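Local coordinates for protein maleylacetate reductase (Rhizobium, PDB 3W5S) that catalyses the NADH-dependent reduction of maleylacetate to 3-oxoadipate in the breakdown of gamma-resorcylate, working as a homodimer, at residues 279-284 and 309-314; 285-290 and 348-353; 181-186 and 273-278; 215-220 and 300-305; 333-338 and 356-361. All coordinates share one frame; numbering follows the deposited sequence.

Interaction 1 of 5, residues 279-284 and 309-314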
# COMPACT_ATOMS: atom_id res chain seq x y z
N VAL A 279 11.61 -4.16 -25.73
CA VAL A 279 11.19 -4.60 -27.06
C VAL A 279 9.80 -5.22 -27.05
O VAL A 279 8.97 -4.89 -27.90
CB VAL A 279 12.19 -5.60 -27.63
CG1 VAL A 279 11.58 -6.25 -28.90
CG2 VAL A 279 13.48 -4.87 -27.98
N LEU A 280 9.52 -6.06 -26.07
CA LEU A 280 8.26 -6.80 -26.09
C LEU A 280 7.05 -5.97 -25.67
O LEU A 280 5.93 -6.23 -26.12
CB LEU A 280 8.33 -8.04 -25.19
CG LEU A 280 9.16 -9.18 -25.74
CD1 LEU A 280 9.27 -10.25 -24.67
CD2 LEU A 280 8.51 -9.74 -26.98
N LEU A 281 7.27 -4.98 -24.81
CA LEU A 281 6.13 -4.33 -24.12
C LEU A 281 5.05 -3.75 -25.06
O LEU A 281 3.87 -3.96 -24.81
CB LEU A 281 6.64 -3.28 -23.11
CG LEU A 281 5.51 -2.74 -22.20
CD1 LEU A 281 4.90 -3.84 -21.32
CD2 LEU A 281 6.05 -1.61 -21.35
N PRO A 282 5.43 -3.08 -26.16
CA PRO A 282 4.32 -2.53 -26.98
C PRO A 282 3.45 -3.66 -27.56
O PRO A 282 2.23 -3.49 -27.74
CB PRO A 282 5.06 -1.74 -28.08
CG PRO A 282 6.38 -1.37 -27.41
CD PRO A 282 6.75 -2.60 -26.62
N TYR A 283 4.08 -4.80 -27.87
CA TYR A 283 3.36 -5.92 -28.51
C TYR A 283 2.50 -6.68 -27.52
O TYR A 283 1.38 -7.08 -27.83
CB TYR A 283 4.32 -6.88 -29.25
CG TYR A 283 5.16 -6.13 -30.24
CD1 TYR A 283 4.63 -5.75 -31.48
CD2 TYR A 283 6.47 -5.75 -29.93
CE1 TYR A 283 5.41 -5.02 -32.38
CE2 TYR A 283 7.25 -5.05 -30.85
CZ TYR A 283 6.70 -4.69 -32.05
OH TYR A 283 7.43 -3.97 -32.96
N THR A 284 3.04 -6.92 -26.33
CA THR A 284 2.27 -7.68 -25.34
C THR A 284 1.09 -6.83 -24.85
O THR A 284 -0.04 -7.32 -24.74
CB THR A 284 3.15 -8.15 -24.20
OG1 THR A 284 3.83 -7.01 -23.67
CG2 THR A 284 4.18 -9.19 -24.71
N THR A 309 0.38 0.95 -29.10
CA THR A 309 1.04 1.86 -30.03
C THR A 309 1.63 3.06 -29.31
O THR A 309 2.69 3.54 -29.68
CB THR A 309 0.08 2.31 -31.14
OG1 THR A 309 -1.12 2.87 -30.58
CG2 THR A 309 -0.31 1.09 -31.94
N GLY A 310 0.94 3.53 -28.27
CA GLY A 310 1.47 4.66 -27.50
C GLY A 310 2.77 4.33 -26.80
O GLY A 310 3.69 5.18 -26.73
N LEU A 311 2.89 3.10 -26.29
CA LEU A 311 4.16 2.65 -25.72
C LEU A 311 5.25 2.54 -26.76
O LEU A 311 6.42 2.89 -26.49
CB LEU A 311 3.98 1.31 -24.97
CG LEU A 311 3.32 1.43 -23.61
CD1 LEU A 311 2.91 0.00 -23.16
CD2 LEU A 311 4.23 2.11 -22.58
N TYR A 312 4.88 2.07 -27.95
CA TYR A 312 5.86 1.97 -29.04
C TYR A 312 6.40 3.36 -29.36
O TYR A 312 7.63 3.57 -29.50
CB TYR A 312 5.20 1.33 -30.27
CG TYR A 312 6.13 1.09 -31.43
CD1 TYR A 312 6.83 -0.10 -31.55
CD2 TYR A 312 6.28 2.07 -32.42
CE1 TYR A 312 7.67 -0.34 -32.65
CE2 TYR A 312 7.12 1.86 -33.51
CZ TYR A 312 7.82 0.65 -33.62
OH TYR A 312 8.65 0.44 -34.70
N ASP A 313 5.49 4.33 -29.48
CA ASP A 313 5.91 5.70 -29.78
C ASP A 313 6.75 6.33 -28.67
O ASP A 313 7.74 7.02 -28.94
CB ASP A 313 4.70 6.57 -30.09
CG ASP A 313 3.96 6.14 -31.35
OD1 ASP A 313 4.52 5.39 -32.18
OD2 ASP A 313 2.80 6.60 -31.51
N PHE A 314 6.37 6.06 -27.42
CA PHE A 314 7.11 6.59 -26.28
C PHE A 314 8.52 5.97 -26.23
O PHE A 314 9.51 6.69 -26.03
CB PHE A 314 6.32 6.31 -24.99
CG PHE A 314 7.04 6.70 -23.75
CD1 PHE A 314 7.24 8.05 -23.42
CD2 PHE A 314 7.58 5.72 -22.91
CE1 PHE A 314 7.93 8.41 -22.26
CE2 PHE A 314 8.26 6.07 -21.76
CZ PHE A 314 8.45 7.41 -21.44
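Pro-282 lies against the backbone of Tyr-312, and this is where the two nearly antiparallel helices come nearest, their CA atoms 5.2 Å apart. The pyrrolidine ring does the touching: Pro-282 CG rests 3.8 Å from Tyr-312 CA, and Pro-282 CB meets Tyr-312 CB at the same spacing, near the plane of the phenol ring and at its edge. The short segments run at 157° with 8.1 Å between their axes. Helix 273-289 is kinked here: the ring nitrogen of Pro-282 has no hydrogen to donate, and Tyr-283 N has only a weak bond, to Leu-280 O. The same proline ring fills the interface.

On the inner flank Leu-281 turns its CG anti to the backbone N (chi1 -170°), which carries the branch across to Leu-311; Leu-281 CG and Leu-311 CD1 are 3.9 Å apart. Met-192 and Ala-193 of helix 181-198 close this apolar side.

The other flank is looser. There the two tyrosines approach obliquely, with Tyr-283 OH 3.7 Å from Tyr-312 CE1, and neither hydroxyl bonds to the other helix. Both are held by the C-terminal tail instead, the buried Tyr-283 OH by Ala-368 O and Tyr-312 OH by Gly-367 O. Solvent comes in at Tyr-312 and Asp-313, the latter in a salt bridge with Arg-369. Tight apolar packing on one flank and tyrosines anchored to the tail on the other make this a worked example of antiparallel helix packing in the all-helical C-terminal domain of the iron-containing alcohol dehydrogenase family.

Interaction 2 of 5, residues 285-290 and 348-353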
# COMPACT_ATOMS: atom_id res chain seq x y z
N ILE A 285 1.33 -5.53 -24.61
CA ILE A 285 0.22 -4.64 -24.25
C ILE A 285 -0.80 -4.49 -25.38
O ILE A 285 -2.00 -4.59 -25.12
CB ILE A 285 0.74 -3.27 -23.77
CG1 ILE A 285 1.60 -3.44 -22.50
CG2 ILE A 285 -0.41 -2.29 -23.51
CD1 ILE A 285 0.89 -4.09 -21.31
N ALA A 286 -0.36 -4.34 -26.63
CA ALA A 286 -1.30 -4.28 -27.74
C ALA A 286 -2.17 -5.53 -27.82
O ALA A 286 -3.36 -5.45 -28.11
CB ALA A 286 -0.55 -4.09 -29.07
N TYR A 287 -1.57 -6.69 -27.56
CA TYR A 287 -2.32 -7.95 -27.60
C TYR A 287 -3.41 -7.99 -26.54
O TYR A 287 -4.57 -8.30 -26.83
CB TYR A 287 -1.33 -9.11 -27.43
CG TYR A 287 -1.94 -10.49 -27.46
CD1 TYR A 287 -2.21 -11.14 -28.66
CD2 TYR A 287 -2.24 -11.17 -26.27
CE1 TYR A 287 -2.77 -12.40 -28.68
CE2 TYR A 287 -2.78 -12.44 -26.29
CZ TYR A 287 -3.04 -13.05 -27.48
OH TYR A 287 -3.59 -14.31 -27.52
N VAL A 288 -3.05 -7.65 -25.31
CA VAL A 288 -4.03 -7.68 -24.23
C VAL A 288 -5.08 -6.57 -24.41
O VAL A 288 -6.26 -6.74 -24.06
CB VAL A 288 -3.29 -7.57 -22.88
CG1 VAL A 288 -4.27 -7.48 -21.73
CG2 VAL A 288 -2.40 -8.82 -22.69
N GLU A 289 -4.65 -5.43 -24.94
CA GLU A 289 -5.54 -4.27 -25.10
C GLU A 289 -6.72 -4.55 -26.02
O GLU A 289 -7.76 -3.92 -25.89
CB GLU A 289 -4.73 -3.06 -25.59
CG GLU A 289 -5.48 -1.75 -25.61
CD GLU A 289 -4.58 -0.57 -25.96
OE1 GLU A 289 -3.55 -0.79 -26.65
OE2 GLU A 289 -4.92 0.56 -25.52
N GLN A 290 -6.57 -5.51 -26.92
CA GLN A 290 -7.67 -5.91 -27.80
C GLN A 290 -8.83 -6.45 -26.99
O GLN A 290 -9.99 -6.26 -27.37
CB GLN A 290 -7.18 -6.98 -28.77
CG GLN A 290 -6.26 -6.43 -29.81
CD GLN A 290 -7.04 -5.72 -30.92
OE1 GLN A 290 -6.86 -4.53 -31.17
NE2 GLN A 290 -7.91 -6.46 -31.59
N CYS A 348 -3.58 -14.64 -17.96
CA CYS A 348 -3.83 -13.54 -18.91
C CYS A 348 -5.34 -13.41 -19.19
O CYS A 348 -6.03 -14.42 -19.29
CB CYS A 348 -3.10 -13.85 -20.22
SG CYS A 348 -3.06 -12.45 -21.39
N PRO A 349 -5.87 -12.17 -19.34
CA PRO A 349 -7.30 -12.01 -19.64
C PRO A 349 -7.69 -12.48 -21.04
O PRO A 349 -8.87 -12.67 -21.30
CB PRO A 349 -7.56 -10.49 -19.45
CG PRO A 349 -6.24 -9.86 -19.45
CD PRO A 349 -5.22 -10.88 -19.02
N ARG A 350 -6.70 -12.67 -21.91
CA ARG A 350 -6.88 -13.23 -23.24
C ARG A 350 -6.21 -14.62 -23.26
O ARG A 350 -5.14 -14.78 -22.64
CB ARG A 350 -6.21 -12.27 -24.24
CG ARG A 350 -6.59 -12.48 -25.67
CD ARG A 350 -6.26 -11.29 -26.53
NE ARG A 350 -6.39 -11.73 -27.90
CZ ARG A 350 -5.93 -11.11 -28.98
NH1 ARG A 350 -5.30 -9.96 -28.90
NH2 ARG A 350 -6.13 -11.67 -30.17
N PRO A 351 -6.80 -15.62 -23.95
CA PRO A 351 -6.13 -16.91 -24.13
C PRO A 351 -4.79 -16.66 -24.80
O PRO A 351 -4.70 -15.79 -25.68
CB PRO A 351 -7.04 -17.66 -25.11
CG PRO A 351 -8.39 -17.11 -24.84
CD PRO A 351 -8.15 -15.63 -24.55
N VAL A 352 -3.77 -17.40 -24.38
CA VAL A 352 -2.42 -17.23 -24.91
C VAL A 352 -1.84 -18.59 -25.32
O VAL A 352 -0.90 -19.10 -24.70
CB VAL A 352 -1.49 -16.44 -23.91
CG1 VAL A 352 -1.86 -14.96 -23.88
CG2 VAL A 352 -1.56 -17.00 -22.49
N GLU A 353 -2.40 -19.15 -26.38
CA GLU A 353 -1.92 -20.44 -26.89
C GLU A 353 -0.74 -20.25 -27.83
O GLU A 353 -0.43 -19.11 -28.21
CB GLU A 353 -3.06 -21.27 -27.52
CG GLU A 353 -4.11 -21.76 -26.51
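Tyr-287 and Arg-350 lie flat on each other, their ring and guanidinium planes only 7° apart. The tyrosine reaches the loop because its CG stands anti to the backbone N (chi1 -179°), while Arg-350 runs extended from CG to NE, which lays CD and the guanidinium along the ring face. Arg-350 CZ sits 3.8 Å from the ring centroid, over the face, a cation-pi contact to which Arg-350 CD adds a CH-pi contact. The same guanidinium turns an edge to the helix: Arg-350 NH1 donates to Tyr-287 O at 2.8 Å, with the acceptor in the guanidinium plane. At the far end of the ring, Tyr-287 OH gives its proton to Pro-351 O at 2.6 Å, approaching in the carbonyl plane. Val-352 CG1 packs obliquely on Tyr-287 CE2 at 3.6 Å.

Were the ring cut back to the methyl of an alanine, Pro-351 O would probably lose its donor, and the Arg-350 guanidinium, though still within reach of the main-chain carbonyl, would no longer be kept flat. Much of the hold on this irregular loop thus passes through one residue, which joins cation-pi, CH-pi and two hydrogen bonds, with Val-288 adding apolar contacts, CG1 to Pro-349 and CG2 to Cys-348 SG.

Interaction 3 of 5, residues 181-186 and 273-278. With SO4 (sulfate ion), chain C.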
# COMPACT_ATOMS: atom_id res chain seq x y z
N VAL A 181 22.71 6.12 -19.77
CA VAL A 181 21.41 6.54 -20.33
C VAL A 181 20.66 5.38 -20.96
O VAL A 181 19.49 5.18 -20.68
CB VAL A 181 21.59 7.63 -21.39
CG1 VAL A 181 20.28 7.87 -22.12
CG2 VAL A 181 22.05 8.88 -20.72
N GLY A 182 21.35 4.64 -21.81
CA GLY A 182 20.71 3.54 -22.56
C GLY A 182 19.97 2.58 -21.64
O GLY A 182 18.77 2.33 -21.82
N ILE A 183 20.67 2.06 -20.64
CA ILE A 183 20.06 1.14 -19.68
C ILE A 183 19.06 1.85 -18.75
O ILE A 183 18.11 1.24 -18.27
CB ILE A 183 21.12 0.31 -18.89
CG1 ILE A 183 20.49 -0.72 -17.95
CG2 ILE A 183 22.05 1.22 -18.11
CD1 ILE A 183 19.61 -1.82 -18.63
N SER A 184 19.24 3.15 -18.53
CA SER A 184 18.25 3.91 -17.81
C SER A 184 16.92 3.86 -18.54
O SER A 184 15.86 3.71 -17.90
CB SER A 184 18.67 5.37 -17.61
OG SER A 184 19.79 5.50 -16.76
N MET A 185 16.95 3.98 -19.88
CA MET A 185 15.70 3.96 -20.66
C MET A 185 15.06 2.58 -20.66
O MET A 185 13.84 2.44 -20.44
CB MET A 185 15.92 4.44 -22.09
CG MET A 185 16.50 5.88 -22.20
SD MET A 185 15.48 7.15 -21.40
CE MET A 185 16.26 7.38 -19.79
N THR A 186 15.85 1.54 -20.90
CA THR A 186 15.26 0.19 -20.97
C THR A 186 14.87 -0.33 -19.57
O THR A 186 13.81 -0.96 -19.42
CB THR A 186 16.17 -0.80 -21.69
OG1 THR A 186 17.45 -0.79 -21.04
CG2 THR A 186 16.29 -0.44 -23.18
N HIS A 273 18.16 -8.39 -20.27
CA HIS A 273 16.86 -8.48 -19.63
C HIS A 273 15.98 -7.23 -19.80
O HIS A 273 14.85 -7.32 -20.29
CB HIS A 273 17.02 -8.84 -18.15
CG HIS A 273 15.74 -8.83 -17.40
ND1 HIS A 273 14.81 -9.84 -17.47
CD2 HIS A 273 15.22 -7.89 -16.57
CE1 HIS A 273 13.78 -9.54 -16.70
NE2 HIS A 273 14.01 -8.37 -16.14
N ALA A 274 16.48 -6.06 -19.39
CA ALA A 274 15.67 -4.84 -19.53
C ALA A 274 15.32 -4.57 -20.99
O ALA A 274 14.23 -4.08 -21.30
CB ALA A 274 16.39 -3.64 -18.93
N GLU A 275 16.27 -4.87 -21.88
CA GLU A 275 16.06 -4.69 -23.31
C GLU A 275 14.93 -5.57 -23.83
O GLU A 275 14.17 -5.15 -24.69
CB GLU A 275 17.35 -4.98 -24.08
CG GLU A 275 18.45 -3.90 -23.87
CD GLU A 275 19.34 -4.12 -22.64
OE1 GLU A 275 18.99 -4.86 -21.70
OE2 GLU A 275 20.47 -3.56 -22.66
N THR A 276 14.83 -6.80 -23.30
CA THR A 276 13.77 -7.72 -23.71
C THR A 276 12.42 -7.14 -23.31
O THR A 276 11.48 -7.12 -24.11
CB THR A 276 14.00 -9.08 -23.09
OG1 THR A 276 15.25 -9.61 -23.54
CG2 THR A 276 12.90 -10.06 -23.48
N HIS A 277 12.32 -6.63 -22.08
CA HIS A 277 11.14 -5.87 -21.67
C HIS A 277 10.80 -4.74 -22.62
O HIS A 277 9.64 -4.59 -23.03
CB HIS A 277 11.35 -5.30 -20.26
CG HIS A 277 11.00 -6.27 -19.18
ND1 HIS A 277 9.71 -6.36 -18.69
CD2 HIS A 277 11.73 -7.16 -18.48
CE1 HIS A 277 9.66 -7.29 -17.76
NE2 HIS A 277 10.87 -7.80 -17.60
N ALA A 278 11.80 -3.91 -22.91
CA ALA A 278 11.57 -2.75 -23.75
C ALA A 278 11.02 -3.13 -25.11
O ALA A 278 10.10 -2.49 -25.60
CB ALA A 278 12.85 -1.96 -23.93
S SO4 C . 11.26 -8.80 -14.04
O1 SO4 C . 10.08 -8.64 -13.16
O2 SO4 C . 10.88 -9.50 -15.25
O3 SO4 C . 11.80 -7.50 -14.39
O4 SO4 C . 12.22 -9.66 -13.36
O HOH W 1 19.78 -0.91 -22.58
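Thr-186 points straight at helix 273-289 and fits between Ala-274, Glu-275 and Ala-278. Its two branches part: with chi1 at 55°, OG1 lies between the backbone N and the carbonyl carbon and faces Ala-274 CB at 3.7 Å, while CG2 is carried to the other side and meets Ala-278 CB at 3.8 Å. The helices cross at 52°, with 9.1 Å between the axes of the short segments and alanines at two of the points where Thr-186 touches. Ile-183, one turn earlier, extends its CD1 methyl to Ala-274 CB at 3.7 Å.

Glu-275 bends at chi2, bringing its carboxylate toward the threonine hydroxyl; the two side chains cross at a slant. A water joins them, lying 2.8 Å from Thr-186 OG1 and donating a weak bond to Glu-275 OE2.

From the same turns of helix 273-289, His-273 and His-277 reach a sulfate. The edge of His-277 at CD2 stands over one face of the His-273 ring, and both NE2 atoms converge on the ion: His-273 NE2 donates to O3 at 3.0 Å and His-277 NE2 to O2 at 2.9 Å. His-263 and Asn-190 also bind this ion, which probably came from the crystallisation liquor. The contact thus joins the start of helix 181-198 to the start of helix 273-289, whose histidines, with Asn-190 of helix 181-198, line the sulfate site; this gathering is consistent with the cleft where iron-dependent relatives hold their metal.

Interaction 4 of 5, residues 215-220 and 300-305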
# COMPACT_ATOMS: atom_id res chain seq x y z
N GLY A 215 2.80 5.36 -10.91
CA GLY A 215 4.13 4.91 -11.31
C GLY A 215 4.37 5.14 -12.79
O GLY A 215 5.42 5.66 -13.21
N LEU A 216 3.38 4.77 -13.62
CA LEU A 216 3.51 5.02 -15.06
C LEU A 216 3.64 6.51 -15.37
O LEU A 216 4.46 6.90 -16.21
CB LEU A 216 2.31 4.45 -15.80
CG LEU A 216 2.28 2.92 -15.83
CD1 LEU A 216 0.88 2.39 -16.06
CD2 LEU A 216 3.20 2.38 -16.89
N ARG A 217 2.84 7.33 -14.71
CA ARG A 217 2.90 8.78 -14.90
C ARG A 217 4.29 9.31 -14.59
O ARG A 217 4.85 10.09 -15.36
CB ARG A 217 1.86 9.46 -14.01
CG ARG A 217 1.74 10.97 -14.28
CD ARG A 217 1.17 11.72 -13.07
NE ARG A 217 2.06 11.60 -11.92
CZ ARG A 217 3.22 12.24 -11.78
NH1 ARG A 217 3.66 13.08 -12.72
NH2 ARG A 217 3.96 12.03 -10.70
N ALA A 218 4.85 8.88 -13.46
CA ALA A 218 6.18 9.32 -13.07
C ALA A 218 7.24 8.90 -14.10
O ALA A 218 8.12 9.68 -14.43
CB ALA A 218 6.51 8.74 -11.69
N MET A 219 7.14 7.66 -14.59
CA MET A 219 8.17 7.19 -15.54
C MET A 219 8.07 7.94 -16.86
O MET A 219 9.10 8.30 -17.46
CB MET A 219 8.05 5.71 -15.83
CG MET A 219 8.24 4.79 -14.62
SD MET A 219 9.59 5.19 -13.48
CE MET A 219 10.97 4.75 -14.49
N ILE A 220 6.85 8.20 -17.31
CA ILE A 220 6.64 8.90 -18.57
C ILE A 220 7.12 10.35 -18.48
O ILE A 220 7.68 10.89 -19.46
CB ILE A 220 5.14 8.80 -18.98
CG1 ILE A 220 4.87 7.37 -19.46
CG2 ILE A 220 4.79 9.82 -20.08
CD1 ILE A 220 3.35 6.97 -19.44
N ALA A 300 -3.30 4.20 -21.65
CA ALA A 300 -3.57 4.85 -22.94
C ALA A 300 -3.61 6.38 -22.74
O ALA A 300 -2.99 7.11 -23.53
CB ALA A 300 -4.87 4.34 -23.50
N ALA A 301 -4.27 6.85 -21.68
CA ALA A 301 -4.34 8.30 -21.39
C ALA A 301 -2.96 8.90 -21.21
O ALA A 301 -2.66 9.97 -21.75
CB ALA A 301 -5.21 8.58 -20.16
N LEU A 302 -2.10 8.20 -20.47
CA LEU A 302 -0.79 8.76 -20.15
C LEU A 302 0.14 8.80 -21.33
O LEU A 302 1.04 9.64 -21.35
CB LEU A 302 -0.13 7.99 -19.01
CG LEU A 302 -0.80 8.05 -17.64
CD1 LEU A 302 -0.17 7.00 -16.72
CD2 LEU A 302 -0.64 9.43 -17.06
N VAL A 303 -0.02 7.88 -22.29
CA VAL A 303 0.81 7.91 -23.49
C VAL A 303 0.17 8.70 -24.64
O VAL A 303 0.76 8.81 -25.71
CB VAL A 303 1.29 6.50 -23.96
CG1 VAL A 303 2.28 5.88 -22.94
CG2 VAL A 303 0.11 5.55 -24.24
N GLY A 304 -1.04 9.21 -24.42
CA GLY A 304 -1.71 10.08 -25.39
C GLY A 304 -2.13 9.35 -26.64
O GLY A 304 -2.22 9.94 -27.72
N GLY A 305 -2.39 8.05 -26.51
CA GLY A 305 -2.79 7.22 -27.65
C GLY A 305 -3.34 5.91 -27.15
O GLY A 305 -3.71 5.79 -25.98
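Leu-302 is inserted into the surface of helix 206-228, touching Leu-216, Arg-217 and Ile-220. Its two methyls divide the work. Leu-302 CD1 reaches the backbone, 3.6 Å from Arg-217 N, and lies 3.7 Å from Leu-216 CB; Leu-302 CD2 crosses the aliphatic start of the arginine at a slant, 3.9 Å from Arg-217 CB. From the opposite helix Ile-220 answers with its CD1 methyl, which touches Leu-302 CB at 3.7 Å and Val-303 CG1 at 3.8 Å. Ile-220 holds CG1 anti to the carbonyl carbon (chi1 -73°), and this torsion, with an extended chi2, brings CD1 to both residues; the Ile-220 and Val-303 side chains cross at about a right angle.

The second shell fixes these groups. Met-192 of helix 181-198 backs both Leu-216 and Ile-220. The arginine's charged end is drawn away from the leucine, bent at chi3, into salt bridges with Glu-214 and Glu-221 of its own helix, so what it offers Leu-302 is hydrocarbon. On the other side, helix 293-303 closes in a Schellman motif: Gly-304 takes a positive phi of 69°, and Gly-305 N bonds back to Ala-300 O at 3.2 Å, setting Leu-302 and Val-303 in the last turn.

The contact lies at the protein surface, yet its chemistry implies cohesion through van der Waals packing of aliphatic groups, with the nearby charges settled inside one helix and contributing no ionic link between the two.

Interaction 5 of 5, residues 333-338 and 356-361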
# COMPACT_ATOMS: atom_id res chain seq x y z
N ASP A 333 14.53 -19.38 -33.73
CA ASP A 333 14.41 -19.47 -32.27
C ASP A 333 12.93 -19.41 -31.83
O ASP A 333 12.57 -19.84 -30.74
CB ASP A 333 15.11 -18.28 -31.56
CG ASP A 333 16.64 -18.34 -31.59
OD1 ASP A 333 17.22 -19.45 -31.54
OD2 ASP A 333 17.29 -17.24 -31.58
N LEU A 334 12.07 -18.82 -32.66
CA LEU A 334 10.77 -18.35 -32.18
C LEU A 334 9.76 -19.47 -31.92
O LEU A 334 8.96 -19.35 -30.99
CB LEU A 334 10.17 -17.30 -33.12
CG LEU A 334 10.99 -16.03 -33.38
CD1 LEU A 334 10.23 -15.10 -34.32
CD2 LEU A 334 11.35 -15.31 -32.09
N ASP A 335 9.80 -20.53 -32.73
CA ASP A 335 8.94 -21.71 -32.52
C ASP A 335 9.16 -22.28 -31.12
O ASP A 335 8.20 -22.46 -30.36
CB ASP A 335 9.21 -22.80 -33.57
CG ASP A 335 8.56 -22.51 -34.92
OD1 ASP A 335 7.78 -21.54 -35.04
OD2 ASP A 335 8.85 -23.27 -35.87
N ALA A 336 10.42 -22.54 -30.78
CA ALA A 336 10.80 -23.12 -29.49
C ALA A 336 10.41 -22.21 -28.34
O ALA A 336 9.95 -22.69 -27.30
CB ALA A 336 12.30 -23.38 -29.44
N MET A 337 10.63 -20.91 -28.52
CA MET A 337 10.23 -19.94 -27.51
C MET A 337 8.72 -19.85 -27.30
O MET A 337 8.26 -19.81 -26.15
CB MET A 337 10.86 -18.57 -27.80
CG MET A 337 12.39 -18.56 -27.74
SD MET A 337 13.04 -18.98 -26.10
CE MET A 337 13.54 -20.67 -26.39
N ALA A 338 7.96 -19.86 -28.39
CA ALA A 338 6.50 -19.89 -28.29
C ALA A 338 6.02 -21.16 -27.56
O ALA A 338 5.13 -21.07 -26.74
CB ALA A 338 5.87 -19.80 -29.68
N ALA A 356 -0.85 -18.00 -31.13
CA ALA A 356 -0.90 -16.58 -30.81
C ALA A 356 0.44 -16.04 -30.31
O ALA A 356 0.87 -14.96 -30.73
CB ALA A 356 -1.99 -16.31 -29.79
N ILE A 357 1.12 -16.79 -29.44
CA ILE A 357 2.40 -16.33 -28.90
C ILE A 357 3.42 -16.26 -30.02
O ILE A 357 4.17 -15.29 -30.14
CB ILE A 357 2.91 -17.24 -27.75
CG1 ILE A 357 1.99 -17.14 -26.54
CG2 ILE A 357 4.38 -16.88 -27.39
CD1 ILE A 357 2.36 -18.09 -25.37
N ARG A 358 3.43 -17.28 -30.88
CA ARG A 358 4.38 -17.29 -32.00
C ARG A 358 4.19 -16.05 -32.90
O ARG A 358 5.18 -15.42 -33.30
CB ARG A 358 4.27 -18.60 -32.81
CG ARG A 358 5.16 -18.64 -34.05
CD ARG A 358 6.63 -18.60 -33.69
NE ARG A 358 7.48 -18.79 -34.87
CZ ARG A 358 7.87 -17.80 -35.67
NH1 ARG A 358 7.50 -16.53 -35.42
NH2 ARG A 358 8.63 -18.07 -36.72
N ALA A 359 2.94 -15.71 -33.19
CA ALA A 359 2.65 -14.54 -34.03
C ALA A 359 3.09 -13.26 -33.36
O ALA A 359 3.63 -12.36 -34.00
CB ALA A 359 1.18 -14.46 -34.35
N LEU A 360 2.86 -13.16 -32.06
CA LEU A 360 3.30 -11.99 -31.30
C LEU A 360 4.82 -11.85 -31.34
O LEU A 360 5.36 -10.76 -31.57
CB LEU A 360 2.77 -12.05 -29.86
CG LEU A 360 2.92 -10.85 -28.94
CD1 LEU A 360 1.96 -11.00 -27.76
CD2 LEU A 360 4.37 -10.74 -28.45
N LEU A 361 5.50 -12.97 -31.10
CA LEU A 361 6.96 -12.96 -31.15
C LEU A 361 7.46 -12.59 -32.54
O LEU A 361 8.48 -11.92 -32.67
CB LEU A 361 7.54 -14.32 -30.70
CG LEU A 361 7.38 -14.67 -29.20
CD1 LEU A 361 7.98 -16.09 -28.98
CD2 LEU A 361 8.06 -13.65 -28.29
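Asp-335 OD1 accepts from Arg-358 NE at 2.8 Å, the charged bond between these two helices. The oxygen lies practically in the guanidinium plane, but the arginine meets the carboxylate on its anti side and the two planes stand 55° apart. The link is therefore a single bond through NE, not a paired, fork-like one. Arg-358 gets there by leaving the helix with CG anti to the backbone N and then bending at chi2 (64°), which lays the guanidinium across Leu-334. Leu-334 CB sits under the centre of one face, 3.5 Å from Arg-358 CZ, and Leu-334 CD1 reaches Arg-358 NH1. Gln-362 OE1 takes a further bond from NH1, one turn along the same helix.

Apart from the salt bridge the contact is apolar. Ala-338 CB touches Arg-358 CB at 3.7 Å, and Ile-357 CG2 comes within 3.8 Å of Ala-338 CA. Leu-361 CD1 fits against Met-337 CB at 4.0 Å.

Shortening this arginine, Arg-358, to an alanine would be likely to leave the Asp-335 carboxylate without its mate across the contact and to uncover the flank of Leu-334.

The short segments cross at 133°, 8.8 Å between axes. Helix 273-289 meets Leu-360 through Tyr-283, Thr-284 and Tyr-287, so helix 354-366 lies between helix 273-289 and helix 334-341, with helix 257-269 packed on both segments through Met-337 and Ile-357.

Overall arrangement
All five contacts join parts of the helical C-terminal domain, and helix 273-289 serves three of them in succession: interaction 3 at its start, interaction 1 in the middle and interaction 2 near its end. The centres of interactions 3 and 1 are about 13 Å apart, those of 1 and 2 about 14 Å. Interaction 4 packs beside interaction 1, where Val-303 and Ile-220 touch Gly-310 and Phe-314, whereas interaction 5 adjoins interactions 1 and 2 through Leu-360. Interactions 4 and 5 are the most distant pair, about 28 Å between centres. Interactions 1 to 3 thus tie distant chain regions to one helix, whose opening turns reach the sulfate site, while 4 and 5 flank it through neighbouring helices.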